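Local coordinates for VirK protein (PDB 5XTA) that belongs to the VirK family, adopts a novel fold and is probably exported through type II secretion, at the interface of chains A and B. Coordinates in Å, arbitrary orientation; residue numbers count along the deposited sequence, not the author numbering. Chains: chain A/B, VirK protein.

Contacts 1 and 2 lie in one interface between two copies of the protein, the centres of their C-alpha atoms about 17 Å apart. Strand 54-63 of chain B runs through both: B:Phe62 is packed into chain A in contact 1, while B:Asp59 and B:His61 serve contact 2. The characters differ. Contact 1 is apolar and aromatic; contact 2 is polar, with backbone, amide, carboxylate and water bonds around the start of strand 46-50 of chain A. The interface is not an exact two-fold, and although the deposited assembly holds four copies, the structure alone does not establish an oligomer in the cell.

Contact 1: the interface of chains A and B. Residues chain A 60, 77, 95, 100; chain B 62, 64, 73, 75, 97-98.
An aromatic cluster at the end of strand 54-63 of chain B sets B:Phe62 among A:Arg60, A:Tyr77, A:Leu95 and A:Tyr100. The B:Phe62 side chain stands out from its strand with CG anti to the backbone N (chi1 -177°), which carries the ring in among these four groups. Over one face, displaced toward the rim, lies the A:Arg60 methylene CD, 3.7 Å from the ring centroid in a CH-pi contact. A:Tyr77 is turned 73° to the B:Phe62 ring and packs edge-to-face, its CD1 at the phenylalanine edge, 3.6 Å from B:Phe62 CD2. Farther round the rim, A:Tyr100 slides past in the opposite direction and brings CE1 to 3.5 Å from B:Phe62 CE1. A:Leu95 comes tip to tip, CD1 3.9 Å from CZ of B:Phe62.

Beyond this ring the flanks close up. A:Arg60 bends at chi3 (70°), and its NH1 comes to 3.6 Å from CZ of B:Phe75, whose ring stands almost perpendicular to the guanidinium. B:Leu64 slides past A:Tyr77, CD1 over the tyrosine face toward the rim and CD2 3.6 Å from A:Tyr77 CD2. A:Tyr100 also meets B:Pro73, B:Ala97 and B:Ser98, the methyl of B:Ala97 lying over one face, near the rim. The patch joins chain A strands 54-63, 74-83 and 87-96, and the loop carrying A:Tyr100, to the end of strand 54-63, the start of strand 74-83 and nearby loops of chain B.

Contact 2: the interface of chains A and B. Residues chain A 45-46; chain B 19, 41-44, 59, 61.
With CG between the backbone N and the carbonyl carbon (chi1 83°), the A:Asn45 side chain points its amide at B:Thr43 and B:Asp59; the latter extends to meet it, CG anti to its own backbone N (chi1 -175°). The two side chains come tip to tip, and A:Asn45 ND2 donates a nearly straight hydrogen bond of 3.1 Å to B:Asp59 OD1. The acceptor lies in the amide plane, but the donor approaches from above the carboxylate plane. ND2 also donates to the backbone O of B:Thr43, again from above the acceptor's plane. On the opposite face of that carbonyl, B:Arg19 NH2 donates to B:Thr43 O at 2.9 Å, so the oxygen is gripped both across the interface and from within its own chain.

A backbone bond adds to this: B:Thr43 N donates to A:Asn45 O at 2.8 Å, next to an antiparallel beta bridge between A:Ala46 and B:Val42. Water 2 links that same A:Asn45 O to the hydroxyls of B:Ser41 and B:Thr43. Water 1 sits 2.9 Å from the amide oxygen OD1 of A:Asn45, and also bonds B:Asp59 OD2 at 2.6 Å and B:His61 ND1, lying in the plane of the imidazole. Both ends of the amide are thereby engaged, which should fix its rotation. The site bridges the first residue of strand 46-50 in one copy to the last of strand 38-42 in the other, possibly supporting self-association.

Contact 1: the interface of chains A and B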
# COMPACT_ATOMS: atom_id res chain seq x y z
N ARG A 60 -2.61 9.22 3.10
CA ARG A 60 -1.46 10.09 3.32
C ARG A 60 -0.58 9.94 2.09
O ARG A 60 0.05 8.88 1.88
CB ARG A 60 -0.69 9.68 4.56
CG ARG A 60 0.52 10.57 4.81
CD ARG A 60 1.35 10.12 5.98
NE ARG A 60 2.04 8.88 5.68
CZ ARG A 60 3.14 8.44 6.30
NH1 ARG A 60 3.78 9.16 7.22
NH2 ARG A 60 3.66 7.29 5.95
N TYR A 77 -2.37 14.84 3.14
CA TYR A 77 -3.29 13.98 3.82
C TYR A 77 -4.74 14.34 3.48
O TYR A 77 -5.22 15.45 3.79
CB TYR A 77 -3.07 14.09 5.32
CG TYR A 77 -4.07 13.36 6.16
CD1 TYR A 77 -4.03 11.98 6.28
CD2 TYR A 77 -5.09 14.03 6.82
CE1 TYR A 77 -4.94 11.29 7.07
CE2 TYR A 77 -6.03 13.35 7.59
CZ TYR A 77 -5.95 11.98 7.71
OH TYR A 77 -6.85 11.29 8.46
N LEU A 95 1.17 18.72 5.05
CA LEU A 95 2.12 18.58 6.15
C LEU A 95 3.56 18.47 5.64
O LEU A 95 3.83 17.80 4.67
CB LEU A 95 1.79 17.32 6.93
CG LEU A 95 0.35 17.23 7.45
CD1 LEU A 95 0.02 15.78 7.71
CD2 LEU A 95 0.14 18.07 8.69
N TYR A 100 6.29 17.44 10.14
CA TYR A 100 4.83 17.35 10.38
C TYR A 100 4.11 18.67 10.68
O TYR A 100 2.94 18.66 11.04
CB TYR A 100 4.45 16.28 11.40
CG TYR A 100 4.48 14.91 10.79
CD1 TYR A 100 3.51 14.51 9.87
CD2 TYR A 100 5.50 14.02 11.11
CE1 TYR A 100 3.53 13.23 9.32
CE2 TYR A 100 5.54 12.76 10.56
CZ TYR A 100 4.56 12.38 9.66
OH TYR A 100 4.67 11.13 9.11
N PHE B 62 -2.01 6.11 9.39
CA PHE B 62 -1.81 7.52 9.71
C PHE B 62 -3.14 8.24 9.84
O PHE B 62 -4.05 8.00 9.03
CB PHE B 62 -0.99 8.19 8.64
CG PHE B 62 -0.68 9.63 8.93
CD1 PHE B 62 0.43 9.96 9.72
CD2 PHE B 62 -1.44 10.63 8.37
CE1 PHE B 62 0.75 11.27 9.97
CE2 PHE B 62 -1.13 11.96 8.62
CZ PHE B 62 -0.04 12.28 9.43
N LEU B 64 -5.19 12.09 11.50
CA LEU B 64 -5.30 13.30 12.31
C LEU B 64 -6.56 13.24 13.17
O LEU B 64 -6.88 14.21 13.85
CB LEU B 64 -5.37 14.54 11.42
CG LEU B 64 -4.16 15.20 10.76
CD1 LEU B 64 -3.21 14.18 10.22
CD2 LEU B 64 -4.60 16.17 9.67
N PRO B 73 -0.76 14.81 14.12
CA PRO B 73 -0.31 13.64 13.35
C PRO B 73 0.06 12.40 14.20
O PRO B 73 0.89 12.48 15.11
CB PRO B 73 0.90 14.17 12.57
CG PRO B 73 0.65 15.65 12.48
CD PRO B 73 0.12 15.96 13.85
N PHE B 75 0.00 7.74 14.35
CA PHE B 75 -0.18 6.41 13.73
C PHE B 75 -1.00 5.57 14.68
O PHE B 75 -0.66 5.47 15.84
CB PHE B 75 1.13 5.68 13.48
CG PHE B 75 1.98 6.29 12.40
CD1 PHE B 75 1.56 6.31 11.07
CD2 PHE B 75 3.19 6.85 12.72
CE1 PHE B 75 2.35 6.87 10.08
CE2 PHE B 75 3.98 7.42 11.74
CZ PHE B 75 3.55 7.46 10.41
N ALA B 97 3.26 10.61 15.43
CA ALA B 97 3.87 10.31 14.12
C ALA B 97 5.29 10.88 13.99
O ALA B 97 6.14 10.25 13.37
CB ALA B 97 2.98 10.81 12.99
N SER B 98 5.56 12.04 14.58
CA SER B 98 6.91 12.62 14.49
C SER B 98 7.86 11.96 15.47
O SER B 98 8.94 11.57 15.07
CB SER B 98 6.93 14.16 14.65
OG SER B 98 6.18 14.58 15.76

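Contact 2: the interface of chains A and B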
# COMPACT_ATOMS: atom_id res chain seq x y z
N ASN A 45 -6.24 1.35 1.75
CA ASN A 45 -6.29 -0.06 2.18
C ASN A 45 -7.21 -0.30 3.39
O ASN A 45 -7.36 -1.44 3.81
CB ASN A 45 -4.88 -0.57 2.47
CG ASN A 45 -4.41 -0.21 3.85
OD1 ASN A 45 -4.58 0.93 4.31
ND2 ASN A 45 -3.82 -1.19 4.53
N ALA A 46 -7.79 0.79 3.93
CA ALA A 46 -8.70 0.77 5.08
C ALA A 46 -9.85 1.78 4.91
O ALA A 46 -9.70 2.83 4.29
CB ALA A 46 -7.94 1.11 6.34
N ARG B 19 -4.60 -12.23 -1.25
CA ARG B 19 -4.51 -11.08 -0.37
C ARG B 19 -5.73 -11.11 0.56
O ARG B 19 -6.88 -11.27 0.11
CB ARG B 19 -4.39 -9.75 -1.16
CG ARG B 19 -4.15 -8.59 -0.21
CD ARG B 19 -3.36 -7.44 -0.80
NE ARG B 19 -3.41 -6.27 0.09
CZ ARG B 19 -2.88 -5.08 -0.17
NH1 ARG B 19 -2.29 -4.86 -1.32
NH2 ARG B 19 -3.00 -4.09 0.72
N SER B 41 -12.74 -2.11 7.94
CA SER B 41 -12.16 -2.99 6.96
C SER B 41 -10.73 -2.56 6.73
O SER B 41 -10.44 -1.37 6.50
CB SER B 41 -12.91 -2.90 5.64
OG SER B 41 -12.18 -3.55 4.60
N VAL B 42 -9.83 -3.54 6.74
CA VAL B 42 -8.40 -3.33 6.53
C VAL B 42 -7.84 -4.48 5.70
O VAL B 42 -8.06 -5.63 6.02
CB VAL B 42 -7.62 -3.29 7.88
CG1 VAL B 42 -6.11 -3.13 7.65
CG2 VAL B 42 -8.08 -2.14 8.75
N THR B 43 -7.10 -4.14 4.65
CA THR B 43 -6.32 -5.12 3.88
C THR B 43 -4.82 -4.87 4.02
O THR B 43 -4.27 -4.03 3.35
CB THR B 43 -6.58 -5.08 2.40
OG1 THR B 43 -7.93 -4.81 2.20
CG2 THR B 43 -6.20 -6.41 1.77
N PRO B 44 -4.14 -5.63 4.84
CA PRO B 44 -2.67 -5.51 4.93
C PRO B 44 -1.99 -6.15 3.74
O PRO B 44 -2.54 -7.10 3.16
CB PRO B 44 -2.33 -6.23 6.23
CG PRO B 44 -3.61 -6.83 6.74
CD PRO B 44 -4.69 -6.68 5.71
N ASP B 59 -1.25 -3.28 10.73
CA ASP B 59 -1.43 -2.09 9.88
C ASP B 59 -1.08 -0.87 10.65
O ASP B 59 -1.57 -0.66 11.77
CB ASP B 59 -2.89 -1.99 9.43
CG ASP B 59 -3.15 -0.84 8.41
OD1 ASP B 59 -2.55 -0.85 7.33
OD2 ASP B 59 -3.98 0.06 8.70
N HIS B 61 -1.65 2.89 10.53
CA HIS B 61 -2.58 3.78 9.87
C HIS B 61 -2.39 5.24 10.31
O HIS B 61 -2.62 5.59 11.46
CB HIS B 61 -3.99 3.30 10.16
CG HIS B 61 -5.03 4.16 9.55
ND1 HIS B 61 -5.26 4.17 8.19
CD2 HIS B 61 -5.83 5.12 10.08
CE1 HIS B 61 -6.19 5.06 7.92
NE2 HIS B 61 -6.57 5.64 9.04
O HOH W 1 -4.13 1.93 6.95
O HOH W 2 -9.84 -2.50 3.17